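PDB 4L9P: CaaX farnesyltransferase beta subunit Ram1 from Aspergillus fumigatus, which binds zinc and, as the beta subunit of a heterodimeric farnesyltransferase, probably binds the protein substrate whose CaaX cysteine receives the farnesyl group. Local coordinates for residues Q94-V98 with Y350-G354. Where two conformers were deposited one is given. Residues are numbered along the deposited sequence.
Sequences QSETV and YAPEG
A buried helix-to-loop contact with a polar centre joins one turn of the N-terminal helix 89-105 to the loop that follows helix 338-346 in the alpha-alpha toroid. Residues 94-98 are regular helix (Val98 N to Gln94 O 2.9 Å), whereas 350-354 turn tightly around a cis Ala351-Pro352 peptide, with Gly354 N hydrogen-bonded to Tyr350 O at 2.8 Å; positive phi (90°) at Gly354 suits glycine. The backbones approach most closely at Val98 and Glu353, with CA atoms 6.5 Å apart. Gln94, chi1 t and chi2 p, donates from NE2 to Glu353 OE2 (2.8 Å), and a water bridges Gln94 OE1 (2.9 Å) and that same Glu353 OE2 (2.8 Å). One helical turn further on from Gln94, branched Val98 packs CG1 on Pro352 CG at 3.9 Å, while the proline ring also meets Leu102 and Leu105. Tyr350 CE2 lies 3.7 Å from Gln94 OE1; the Tyr350 hydroxyl hydrogen-bonds to Lys362 O, in the loop leading to zinc ligand Asp365. An amide thus offers the buried carboxylate a neutral donor, and the water donates a hydrogen bond to each of the two oxygens.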
loop_
_atom_site.group_PDB
_atom_site.type_symbol
_atom_site.label_atom_id
_atom_site.label_comp_id
_atom_site.label_asym_id
_atom_site.label_seq_id
_atom_site.Cartn_x
_atom_site.Cartn_y
_atom_site.Cartn_z
ATOM N N GLN B 94 -7.731 6.061 -18.672
ATOM C CA GLN B 94 -6.444 6.781 -18.691
ATOM C C GLN B 94 -6.577 8.090 -19.488
ATOM O O GLN B 94 -6.127 9.130 -19.011
ATOM C CB GLN B 94 -5.375 5.840 -19.247
ATOM C CG GLN B 94 -3.982 6.474 -19.395
ATOM C CD GLN B 94 -3.424 7.011 -18.088
ATOM O OE1 GLN B 94 -3.687 6.492 -16.999
ATOM N NE2 GLN B 94 -2.697 8.123 -18.194
ATOM N N SER B 95 -7.205 8.021 -20.639
ATOM C CA SER B 95 -7.408 9.203 -21.468
ATOM C C SER B 95 -8.272 10.229 -20.786
ATOM O O SER B 95 -7.968 11.430 -20.821
ATOM C CB SER B 95 -8.044 8.768 -22.780
ATOM O OG SER B 95 -7.023 8.218 -23.578
ATOM N N GLU B 96 -9.335 9.793 -20.125
ATOM C CA GLU B 96 -10.168 10.727 -19.375
ATOM C C GLU B 96 -9.382 11.418 -18.272
ATOM O O GLU B 96 -9.555 12.597 -18.032
ATOM C CB GLU B 96 -11.353 10.006 -18.764
ATOM C CG GLU B 96 -12.379 9.538 -19.804
ATOM C CD GLU B 96 -13.518 8.731 -19.191
ATOM O OE1 GLU B 96 -13.570 8.590 -17.953
ATOM O OE2 GLU B 96 -14.375 8.242 -19.988
ATOM N N THR B 97 -8.509 10.675 -17.606
ATOM C CA THR B 97 -7.753 11.248 -16.517
ATOM C C THR B 97 -6.761 12.271 -17.065
ATOM O O THR B 97 -6.605 13.372 -16.506
ATOM C CB THR B 97 -6.996 10.103 -15.761
ATOM O OG1 THR B 97 -7.960 9.187 -15.231
ATOM C CG2 THR B 97 -6.176 10.665 -14.564
ATOM N N VAL B 98 -6.048 11.927 -18.112
ATOM C CA VAL B 98 -5.154 12.908 -18.746
ATOM C C VAL B 98 -5.884 14.161 -19.153
ATOM O O VAL B 98 -5.399 15.287 -18.908
ATOM C CB VAL B 98 -4.393 12.270 -19.950
ATOM C CG1 VAL B 98 -3.735 13.370 -20.818
ATOM C CG2 VAL B 98 -3.342 11.254 -19.467
ATOM N N TYR B 350 3.689 8.729 -14.083
ATOM C CA TYR B 350 3.218 8.981 -15.480
ATOM C C TYR B 350 3.469 10.440 -15.885
ATOM O O TYR B 350 3.519 11.318 -15.032
ATOM C CB TYR B 350 1.688 8.759 -15.555
ATOM C CG TYR B 350 1.215 7.337 -15.263
ATOM C CD1 TYR B 350 2.084 6.257 -15.108
ATOM C CD2 TYR B 350 -0.135 7.135 -15.230
ATOM C CE1 TYR B 350 1.549 4.940 -14.863
ATOM C CE2 TYR B 350 -0.666 5.839 -14.970
ATOM C CZ TYR B 350 0.191 4.801 -14.776
ATOM O OH TYR B 350 -0.271 3.507 -14.531
ATOM N N ALA B 351 3.553 10.655 -17.184
ATOM C CA ALA B 351 3.482 12.036 -17.751
ATOM C C ALA B 351 2.359 11.989 -18.751
ATOM O O ALA B 351 2.196 10.977 -19.414
ATOM C CB ALA B 351 4.800 12.421 -18.437
ATOM N N PRO B 352 1.547 13.060 -18.868
ATOM C CA PRO B 352 1.828 14.380 -18.289
ATOM C C PRO B 352 1.360 14.559 -16.846
ATOM O O PRO B 352 1.679 15.579 -16.231
ATOM C CB PRO B 352 1.005 15.356 -19.224
ATOM C CG PRO B 352 -0.163 14.448 -19.636
ATOM C CD PRO B 352 0.473 13.086 -19.877
ATOM N N GLU B 353 0.572 13.623 -16.266
ATOM C CA GLU B 353 0.017 13.902 -14.939
ATOM C C GLU B 353 1.075 14.227 -13.899
ATOM O O GLU B 353 0.851 15.124 -13.073
ATOM C CB GLU B 353 -0.756 12.646 -14.410
ATOM C CG GLU B 353 -1.893 12.175 -15.308
ATOM C CD GLU B 353 -1.467 11.039 -16.228
ATOM O OE1 GLU B 353 -0.572 11.228 -17.079
ATOM O OE2 GLU B 353 -2.053 9.942 -16.105
ATOM N N GLY B 354 2.192 13.492 -13.892
ATOM C CA GLY B 354 3.295 13.704 -12.963
ATOM C C GLY B 354 3.174 12.904 -11.680
ATOM O O GLY B 354 4.194 12.767 -11.007
HETATM O O HOH W 1 -3.610 8.152 -14.647
#